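Local coordinates for ABC transporter, solute-binding protein (PDB 6LKK), which binds alpha-D-glucose 6-phosphate as a solute-binding sensor protein and takes part in signal transduction with a two-component system, at residues L96-V101 with L186-D191; T100-N105 with V205-G210; G210-V215 with P274-S279. All blocks are in the same frame, centred on the assembly; numbering follows the deposited sequence.

Contact 1 (L96-V101 with L186-D191); sequences LLMPTV and LSYEQD. With G6P (6-O-phosphono-alpha-D-glucopyranose), chain B.
M98 opens the contact, its CG anti to the backbone N and the rest of the chain bent at both later torsions, so that the thioether folds back over the first turn of helix 189-197. CG touches ligand and ring at once, 3.4 Å from O2 of glucose 6-phosphate and 3.8 Å from Y188 CD2. SD lies at the edge of the Y188 ring, a Met-aromatic contact, and receives a weak, long hydrogen bond from Q190 N, while the terminal CE rests 3.5 Å from Q190 CG. At P99 the carbonyl O takes the N-H of E189 at 2.9 Å, almost along the C=O axis. Here strand 184-188 ends and the helix begins with Y188 at its N-cap position, in the ligand cleft of a periplasmic-binding-protein fold. The P99 ring packs against the E189 carboxylate, P99 CD to E189 OE1 at 3.4 Å; that carboxylate is held by a salt bridge to K253 and a hydrogen bond to Y206. T100 faces Y188 in a non-hydrogen-bonded antiparallel pair. The Y188 ring lies against the sugar, whose O5 stands 3.4 Å above one face, offset toward the rim, and D191 CB meets the opposite face. V101 forms the hydrogen-bonded pair with S187: S187 N reaches V101 O nearly head-on, whereas V101 N approaches S187 O from above the carbonyl plane. V101 CG2 packs 3.7 Å from Y188 C.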
loop_
_atom_site.group_PDB
_atom_site.type_symbol
_atom_site.label_atom_id
_atom_site.label_comp_id
_atom_site.label_asym_id
_atom_site.label_seq_id
_atom_site.Cartn_x
_atom_site.Cartn_y
_atom_site.Cartn_z
ATOM N N LEU A 96 -1.246 -8.566 -3.012
ATOM C CA LEU A 96 0.172 -8.433 -2.704
ATOM C C LEU A 96 0.336 -8.107 -1.229
ATOM O O LEU A 96 -0.581 -7.600 -0.579
ATOM C CB LEU A 96 0.848 -7.335 -3.538
ATOM C CG LEU A 96 1.153 -7.573 -5.017
ATOM C CD1 LEU A 96 1.820 -6.328 -5.584
ATOM C CD2 LEU A 96 2.037 -8.797 -5.237
ATOM N N LEU A 97 1.525 -8.399 -0.711
ATOM C CA LEU A 97 1.924 -7.996 0.630
ATOM C C LEU A 97 2.867 -6.807 0.511
ATOM O O LEU A 97 3.871 -6.880 -0.204
ATOM C CB LEU A 97 2.611 -9.144 1.369
ATOM C CG LEU A 97 1.829 -10.458 1.418
ATOM C CD1 LEU A 97 2.650 -11.536 2.096
ATOM C CD2 LEU A 97 0.503 -10.268 2.131
ATOM N N MET A 98 2.541 -5.716 1.198
ATOM C CA MET A 98 3.302 -4.473 1.083
ATOM C C MET A 98 3.699 -3.986 2.467
ATOM O O MET A 98 2.871 -3.391 3.182
ATOM C CB MET A 98 2.503 -3.401 0.355
ATOM C CG MET A 98 3.328 -2.183 -0.027
ATOM S SD MET A 98 4.525 -2.538 -1.319
ATOM C CE MET A 98 3.421 -2.707 -2.714
ATOM N N PRO A 99 4.940 -4.209 2.888
ATOM C CA PRO A 99 5.404 -3.595 4.134
ATOM C C PRO A 99 5.401 -2.080 4.025
ATOM O O PRO A 99 5.796 -1.511 3.005
ATOM C CB PRO A 99 6.828 -4.143 4.297
ATOM C CG PRO A 99 6.873 -5.364 3.453
ATOM C CD PRO A 99 5.957 -5.100 2.303
ATOM N N THR A 100 4.932 -1.427 5.082
ATOM C CA THR A 100 5.196 -0.011 5.247
ATOM C C THR A 100 6.593 0.159 5.830
ATOM O O THR A 100 7.102 -0.718 6.532
ATOM C CB THR A 100 4.146 0.640 6.148
ATOM O OG1 THR A 100 4.163 0.024 7.441
ATOM C CG2 THR A 100 2.760 0.493 5.539
ATOM N N VAL A 101 7.236 1.278 5.497
ATOM C CA VAL A 101 8.633 1.486 5.853
ATOM C C VAL A 101 8.870 2.945 6.208
ATOM O O VAL A 101 8.089 3.833 5.863
ATOM C CB VAL A 101 9.599 1.076 4.717
ATOM C CG1 VAL A 101 9.402 -0.386 4.336
ATOM C CG2 VAL A 101 9.422 1.974 3.501
ATOM N N LEU A 186 7.579 8.593 6.072
ATOM C CA LEU A 186 6.805 7.366 6.212
ATOM C C LEU A 186 6.252 6.972 4.847
ATOM O O LEU A 186 5.441 7.700 4.266
ATOM C CB LEU A 186 5.678 7.554 7.226
ATOM C CG LEU A 186 6.096 7.981 8.634
ATOM C CD1 LEU A 186 4.908 7.871 9.571
ATOM C CD2 LEU A 186 7.263 7.157 9.160
ATOM N N SER A 187 6.685 5.819 4.347
ATOM C CA SER A 187 6.420 5.417 2.970
ATOM C C SER A 187 6.042 3.939 2.967
ATOM O O SER A 187 5.602 3.375 3.975
ATOM C CB SER A 187 7.644 5.730 2.093
ATOM O OG SER A 187 7.432 5.354 0.747
ATOM N N TYR A 188 6.187 3.296 1.809
ATOM C CA TYR A 188 5.965 1.864 1.697
ATOM C C TYR A 188 7.028 1.273 0.782
ATOM O O TYR A 188 7.695 1.980 0.024
ATOM C CB TYR A 188 4.550 1.534 1.196
ATOM C CG TYR A 188 4.199 2.045 -0.184
ATOM C CD1 TYR A 188 3.740 3.341 -0.372
ATOM C CD2 TYR A 188 4.299 1.221 -1.297
ATOM C CE1 TYR A 188 3.404 3.805 -1.625
ATOM C CE2 TYR A 188 3.965 1.676 -2.557
ATOM C CZ TYR A 188 3.519 2.971 -2.718
ATOM O OH TYR A 188 3.186 3.433 -3.971
ATOM N N GLU A 189 7.164 -0.050 0.861
ATOM C CA GLU A 189 8.358 -0.721 0.360
ATOM C C GLU A 189 8.592 -0.454 -1.125
ATOM O O GLU A 189 9.715 -0.138 -1.538
ATOM C CB GLU A 189 8.242 -2.219 0.627
ATOM C CG GLU A 189 9.517 -2.992 0.391
ATOM C CD GLU A 189 9.407 -4.417 0.872
ATOM O OE1 GLU A 189 8.637 -5.191 0.263
ATOM O OE2 GLU A 189 10.071 -4.762 1.872
ATOM N N GLN A 190 7.556 -0.606 -1.955
ATOM C CA GLN A 190 7.759 -0.492 -3.400
ATOM C C GLN A 190 8.117 0.933 -3.809
ATOM O O GLN A 190 8.937 1.137 -4.711
ATOM C CB GLN A 190 6.510 -0.962 -4.153
ATOM C CG GLN A 190 6.479 -2.450 -4.420
ATOM C CD GLN A 190 7.700 -2.921 -5.180
ATOM O OE1 GLN A 190 8.051 -2.360 -6.220
ATOM N NE2 GLN A 190 8.374 -3.934 -4.648
ATOM N N ASP A 191 7.509 1.930 -3.166
ATOM C CA ASP A 191 7.825 3.317 -3.489
ATOM C C ASP A 191 9.254 3.659 -3.085
ATOM O O ASP A 191 9.977 4.330 -3.832
ATOM C CB ASP A 191 6.820 4.234 -2.795
ATOM C CG ASP A 191 6.399 5.416 -3.653
ATOM O OD1 ASP A 191 6.899 5.563 -4.790
ATOM O OD2 ASP A 191 5.553 6.202 -3.177
HETATM C C1 G6P B . -0.232 1.603 0.432
HETATM C C2 G6P B . -0.584 0.260 -0.253
HETATM C C3 G6P B . -0.454 0.265 -1.731
HETATM C C4 G6P B . -0.859 1.554 -2.294
HETATM C C5 G6P B . 0.138 2.623 -1.859
HETATM C C6 G6P B . -0.325 3.978 -2.291
HETATM O O1 G6P B . 0.690 1.390 1.459
HETATM O O2 G6P B . 0.245 -0.791 0.272
HETATM O O3 G6P B . -1.335 -0.805 -2.289
HETATM O O4 G6P B . -0.862 1.493 -3.742
HETATM O O5 G6P B . 0.328 2.673 -0.397
HETATM O O6 G6P B . -1.596 4.222 -1.733
HETATM P P G6P B . -1.881 5.667 -0.904
HETATM O O1P G6P B . -3.353 5.705 -0.531
HETATM O O2P G6P B . -1.538 6.868 -1.807
HETATM O O3P G6P B . -1.051 5.704 0.326
#

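Contact 2 (T100-N105 with V205-G210); sequences TVIVVN and VYPIEG
I102 carries much of this contact, and its side chain can be traced outward one carbon at a time. CB lies across the strand gap from V205 CB, 4.0 Å away, and close to V205 O as well. CG1 stands anti to the carbonyl carbon and beside the backbone N (chi1 -64°), where it packs against L186 of the strand on the other side. A nearly straight second torsion then carries CD1 to P207 CB at 4.1 Å, the ring crossing obliquely. The backbone beneath makes a hydrogen-bonded antiparallel pair, with I102 N donating to V205 O at 2.9 Å in the carbonyl plane and V205 N returning to I102 O at 2.8 Å, nearly along the C=O axis. I102 and V205 thus share a face of the sheet; V205 is the last residue of strand 202-205, and the chain leaves for a type I beta turn from P207 to G210, closed by G210 N on P207 O. Further along that face, V104 CG2 meets V205 CG2 at 4.0 Å as the two side chains cross obliquely. On the other face V101 CG1 lies 3.7 Å from Y206 CE2, the two side chains running side by side in the same direction. Y206 OH, besides its bond to E189, also bonds E268 N. The turn itself is tethered by E209, whose two carboxylate oxygens accept the backbone N-H groups of Y117 and Q118.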
loop_
_atom_site.group_PDB
_atom_site.type_symbol
_atom_site.label_atom_id
_atom_site.label_comp_id
_atom_site.label_asym_id
_atom_site.label_seq_id
_atom_site.Cartn_x
_atom_site.Cartn_y
_atom_site.Cartn_z
ATOM N N THR A 100 4.932 -1.427 5.082
ATOM C CA THR A 100 5.196 -0.011 5.247
ATOM C C THR A 100 6.593 0.159 5.830
ATOM O O THR A 100 7.102 -0.718 6.532
ATOM C CB THR A 100 4.146 0.640 6.148
ATOM O OG1 THR A 100 4.163 0.024 7.441
ATOM C CG2 THR A 100 2.760 0.493 5.539
ATOM N N VAL A 101 7.236 1.278 5.497
ATOM C CA VAL A 101 8.633 1.486 5.853
ATOM C C VAL A 101 8.870 2.945 6.208
ATOM O O VAL A 101 8.089 3.833 5.863
ATOM C CB VAL A 101 9.599 1.076 4.717
ATOM C CG1 VAL A 101 9.402 -0.386 4.336
ATOM C CG2 VAL A 101 9.422 1.974 3.501
ATOM N N ILE A 102 9.967 3.172 6.912
ATOM C CA ILE A 102 10.560 4.495 7.045
ATOM C C ILE A 102 11.625 4.630 5.971
ATOM O O ILE A 102 12.418 3.708 5.748
ATOM C CB ILE A 102 11.163 4.693 8.448
ATOM C CG1 ILE A 102 10.072 4.639 9.516
ATOM C CG2 ILE A 102 11.925 6.019 8.526
ATOM C CD1 ILE A 102 10.610 4.527 10.926
ATOM N N VAL A 103 11.648 5.770 5.292
ATOM C CA VAL A 103 12.699 6.080 4.333
ATOM C C VAL A 103 13.540 7.215 4.896
ATOM O O VAL A 103 13.008 8.184 5.449
ATOM C CB VAL A 103 12.136 6.432 2.943
ATOM C CG1 VAL A 103 11.572 5.177 2.283
ATOM C CG2 VAL A 103 11.083 7.527 3.039
ATOM N N VAL A 104 14.854 7.077 4.769
ATOM C CA VAL A 104 15.819 8.017 5.322
ATOM C C VAL A 104 16.717 8.491 4.193
ATOM O O VAL A 104 17.140 7.692 3.352
ATOM C CB VAL A 104 16.654 7.364 6.444
ATOM C CG1 VAL A 104 17.678 8.348 6.998
ATOM C CG2 VAL A 104 15.745 6.842 7.547
ATOM N N ASN A 105 17.005 9.790 4.167
ATOM C CA ASN A 105 17.962 10.318 3.203
ATOM C C ASN A 105 19.360 10.083 3.757
ATOM O O ASN A 105 19.730 10.648 4.792
ATOM C CB ASN A 105 17.708 11.796 2.921
ATOM C CG ASN A 105 18.667 12.358 1.884
ATOM O OD1 ASN A 105 19.885 12.304 2.059
ATOM N ND2 ASN A 105 18.125 12.868 0.784
ATOM N N VAL A 205 14.108 1.525 6.081
ATOM C CA VAL A 205 14.139 1.128 7.484
ATOM C C VAL A 205 12.816 0.458 7.824
ATOM O O VAL A 205 11.742 1.046 7.636
ATOM C CB VAL A 205 14.400 2.326 8.410
ATOM C CG1 VAL A 205 14.258 1.922 9.877
ATOM C CG2 VAL A 205 15.784 2.900 8.154
ATOM N N TYR A 206 12.896 -0.768 8.331
ATOM C CA TYR A 206 11.733 -1.469 8.841
ATOM C C TYR A 206 11.666 -1.235 10.343
ATOM O O TYR A 206 12.498 -1.786 11.080
ATOM C CB TYR A 206 11.828 -2.959 8.525
ATOM C CG TYR A 206 11.931 -3.241 7.040
ATOM C CD1 TYR A 206 13.164 -3.251 6.393
ATOM C CD2 TYR A 206 10.793 -3.477 6.279
ATOM C CE1 TYR A 206 13.258 -3.496 5.031
ATOM C CE2 TYR A 206 10.880 -3.721 4.917
ATOM C CZ TYR A 206 12.114 -3.734 4.301
ATOM O OH TYR A 206 12.210 -3.982 2.949
ATOM N N PRO A 207 10.727 -0.429 10.843
ATOM C CA PRO A 207 10.813 0.021 12.242
ATOM C C PRO A 207 10.857 -1.139 13.226
ATOM O O PRO A 207 10.021 -2.045 13.188
ATOM C CB PRO A 207 9.552 0.877 12.427
ATOM C CG PRO A 207 8.704 0.653 11.220
ATOM C CD PRO A 207 9.598 0.185 10.127
ATOM N N ILE A 208 11.842 -1.091 14.130
ATOM C CA ILE A 208 12.049 -2.182 15.075
ATOM C C ILE A 208 10.877 -2.335 16.037
ATOM O O ILE A 208 10.658 -3.431 16.565
ATOM C CB ILE A 208 13.368 -1.987 15.852
ATOM C CG1 ILE A 208 13.385 -0.651 16.601
ATOM C CG2 ILE A 208 14.559 -2.078 14.902
ATOM C CD1 ILE A 208 14.544 -0.511 17.578
ATOM N N GLU A 209 10.106 -1.272 16.281
ATOM C CA GLU A 209 8.979 -1.372 17.202
ATOM C C GLU A 209 7.823 -2.181 16.634
ATOM O O GLU A 209 6.927 -2.568 17.391
ATOM C CB GLU A 209 8.457 0.014 17.582
ATOM C CG GLU A 209 9.481 0.926 18.228
ATOM C CD GLU A 209 10.266 1.739 17.219
ATOM O OE1 GLU A 209 10.133 1.475 16.003
ATOM O OE2 GLU A 209 11.012 2.646 17.644
ATOM N N GLY A 210 7.816 -2.436 15.332
ATOM C CA GLY A 210 6.693 -3.094 14.703
ATOM C C GLY A 210 6.378 -2.470 13.364
ATOM O O GLY A 210 6.031 -1.288 13.278
#

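Contact 3 (G210-V215 with P274-S279); sequences GTMLNV and PLIPKS. With G6P (6-O-phosphono-alpha-D-glucopyranose), chain B.
P274 O is held by two grips: a short, fairly straight hydrogen bond from T211 N at 2.7 Å, lying in the carbonyl plane, and a CA-H...O contact from G210 CA at 3.3 Å. The two chains are joined by a single beta bridge between T211 and L275, which ties the loop before helix 286-293 to the approach of strand 213-221. T211 O is gripped similarly, by I276 N from above its carbonyl plane and by the CA-H of L275. One further link is indirect: a water accepts from L213 N and donates to I276 O. Around this frame I276 makes the largest single contribution to the packing. Its CG1, anti to the carbonyl carbon, presses 3.4 Å from G210 C, a close fit against a residue that has no side chain, at backbone angles (phi 139°) suited to glycine. The chain then extends, and CD1 touches M212 CE at 3.7 Å, because the methionine bends twice beyond a CG anti to the backbone N and brings its methyl back to the loop. L275, with CG anti to the carbonyl carbon, brings CD2 to 3.9 Å from L213 CB. Beyond the bridge the strand enters the sugar pocket. N214, its OD1 held by Q142 NE2 of helix 138-151, turns ND2 to the ligand and donates an almost straight hydrogen bond (170°) to O2 of glucose 6-phosphate at 3.0 Å; the anomeric O1 lies 2.7 Å from the same ND2.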
loop_
_atom_site.group_PDB
_atom_site.type_symbol
_atom_site.label_atom_id
_atom_site.label_comp_id
_atom_site.label_asym_id
_atom_site.label_seq_id
_atom_site.Cartn_x
_atom_site.Cartn_y
_atom_site.Cartn_z
ATOM N N GLY A 210 7.816 -2.436 15.332
ATOM C CA GLY A 210 6.693 -3.094 14.703
ATOM C C GLY A 210 6.378 -2.470 13.364
ATOM O O GLY A 210 6.031 -1.288 13.278
ATOM N N THR A 211 6.498 -3.274 12.315
ATOM C CA THR A 211 6.269 -2.841 10.945
ATOM C C THR A 211 4.892 -3.306 10.489
ATOM O O THR A 211 4.571 -4.495 10.584
ATOM C CB THR A 211 7.358 -3.406 10.031
ATOM O OG1 THR A 211 8.636 -2.913 10.456
ATOM C CG2 THR A 211 7.121 -3.023 8.581
ATOM N N MET A 212 4.081 -2.370 10.004
ATOM C CA MET A 212 2.767 -2.716 9.480
ATOM C C MET A 212 2.907 -3.405 8.127
ATOM O O MET A 212 3.620 -2.917 7.243
ATOM C CB MET A 212 1.908 -1.458 9.346
ATOM C CG MET A 212 0.496 -1.697 8.836
ATOM S SD MET A 212 -0.465 -2.786 9.899
ATOM C CE MET A 212 -0.459 -1.828 11.407
ATOM N N LEU A 213 2.224 -4.539 7.959
ATOM C CA LEU A 213 2.194 -5.253 6.685
ATOM C C LEU A 213 0.829 -5.039 6.044
ATOM O O LEU A 213 -0.186 -5.530 6.547
ATOM C CB LEU A 213 2.475 -6.741 6.871
ATOM C CG LEU A 213 2.554 -7.559 5.577
ATOM C CD1 LEU A 213 3.751 -7.140 4.738
ATOM C CD2 LEU A 213 2.610 -9.046 5.877
ATOM N N ASN A 214 0.809 -4.311 4.933
ATOM C CA ASN A 214 -0.422 -4.120 4.183
ATOM C C ASN A 214 -0.710 -5.354 3.341
ATOM O O ASN A 214 0.164 -5.841 2.618
ATOM C CB ASN A 214 -0.323 -2.898 3.270
ATOM C CG ASN A 214 -0.072 -1.616 4.024
ATOM O OD1 ASN A 214 -0.211 -1.559 5.245
ATOM N ND2 ASN A 214 0.292 -0.567 3.293
ATOM N N VAL A 215 -1.936 -5.851 3.422
ATOM C CA VAL A 215 -2.428 -6.860 2.496
ATOM C C VAL A 215 -3.223 -6.105 1.438
ATOM O O VAL A 215 -4.381 -5.734 1.656
ATOM C CB VAL A 215 -3.269 -7.927 3.201
ATOM C CG1 VAL A 215 -3.658 -9.027 2.219
ATOM C CG2 VAL A 215 -2.504 -8.517 4.381
ATOM N N PRO A 274 10.299 -7.126 11.622
ATOM C CA PRO A 274 9.520 -7.237 12.860
ATOM C C PRO A 274 8.082 -6.798 12.654
ATOM O O PRO A 274 7.741 -5.627 12.847
ATOM C CB PRO A 274 10.267 -6.316 13.830
ATOM C CG PRO A 274 10.897 -5.293 12.965
ATOM C CD PRO A 274 11.196 -5.956 11.639
ATOM N N LEU A 275 7.232 -7.736 12.259
ATOM C CA LEU A 275 5.856 -7.415 11.923
ATOM C C LEU A 275 5.036 -7.184 13.182
ATOM O O LEU A 275 5.226 -7.857 14.198
ATOM C CB LEU A 275 5.237 -8.544 11.101
ATOM C CG LEU A 275 5.927 -8.832 9.772
ATOM C CD1 LEU A 275 5.372 -10.099 9.151
ATOM C CD2 LEU A 275 5.756 -7.655 8.828
ATOM N N ILE A 276 4.123 -6.222 13.112
ATOM C CA ILE A 276 3.129 -6.056 14.165
ATOM C C ILE A 276 2.233 -7.286 14.106
ATOM O O ILE A 276 1.585 -7.519 13.075
ATOM C CB ILE A 276 2.314 -4.766 13.989
ATOM C CG1 ILE A 276 3.235 -3.548 13.971
ATOM C CG2 ILE A 276 1.295 -4.626 15.112
ATOM C CD1 ILE A 276 2.594 -2.323 13.391
ATOM N N PRO A 277 2.168 -8.105 15.152
ATOM C CA PRO A 277 1.279 -9.268 15.101
ATOM C C PRO A 277 -0.176 -8.832 15.100
ATOM O O PRO A 277 -0.532 -7.770 15.618
ATOM C CB PRO A 277 1.636 -10.047 16.370
ATOM C CG PRO A 277 2.088 -8.998 17.320
ATOM C CD PRO A 277 2.787 -7.950 16.481
ATOM N N LYS A 278 -1.024 -9.666 14.492
ATOM C CA LYS A 278 -2.441 -9.333 14.412
ATOM C C LYS A 278 -3.034 -9.096 15.794
ATOM O O LYS A 278 -3.963 -8.293 15.943
ATOM C CB LYS A 278 -3.201 -10.446 13.690
ATOM C CG LYS A 278 -4.684 -10.171 13.503
ATOM C CD LYS A 278 -4.917 -8.870 12.744
ATOM C CE LYS A 278 -6.389 -8.654 12.448
ATOM N NZ LYS A 278 -6.646 -7.311 11.846
ATOM N N SER A 279 -2.501 -9.768 16.815
ATOM C CA SER A 279 -3.026 -9.634 18.168
ATOM C C SER A 279 -2.869 -8.223 18.724
ATOM O O SER A 279 -3.594 -7.853 19.654
ATOM C CB SER A 279 -2.340 -10.649 19.087
ATOM O OG SER A 279 -0.996 -10.876 18.695
HETATM C C1 G6P B . -0.232 1.603 0.432
HETATM C C2 G6P B . -0.584 0.260 -0.253
HETATM C C3 G6P B . -0.454 0.265 -1.731
HETATM C C4 G6P B . -0.859 1.554 -2.294
HETATM C C5 G6P B . 0.138 2.623 -1.859
HETATM C C6 G6P B . -0.325 3.978 -2.291
HETATM O O1 G6P B . 0.690 1.390 1.459
HETATM O O2 G6P B . 0.245 -0.791 0.272
HETATM O O3 G6P B . -1.335 -0.805 -2.289
HETATM O O4 G6P B . -0.862 1.493 -3.742
HETATM O O5 G6P B . 0.328 2.673 -0.397
HETATM O O6 G6P B . -1.596 4.222 -1.733
HETATM P P G6P B . -1.881 5.667 -0.904
HETATM O O1P G6P B . -3.353 5.705 -0.531
HETATM O O2P G6P B . -1.538 6.868 -1.807
HETATM O O3P G6P B . -1.051 5.704 0.326
HETATM O O HOH W 1 1.408 -6.085 10.433
#

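Overall arrangement
The three contacts adjoin one another around strand 92-105 of a mixed sheet, with centres 10 to 12 Å apart. Contacts 1 and 2 share T100 and V101 and use two neighbours of that strand, 184-188 and 202-205. Contact 3 opens at G210, where contact 2 closes, and its strand 213-221 also pairs with 92-105: M98 N lies 2.8 Å from N214 O, and T100 N lies 2.9 Å from M212 O. Contacts 1 and 3 touch glucose 6-phosphate; contact 1 is about 6 Å from the chain centre, contacts 2 and 3 about 14 and 13 Å. Strand 92-105 and its neighbours 184-188 and 213-221 thus line part of the pocket, which T36, T138 and T170, among others, complete.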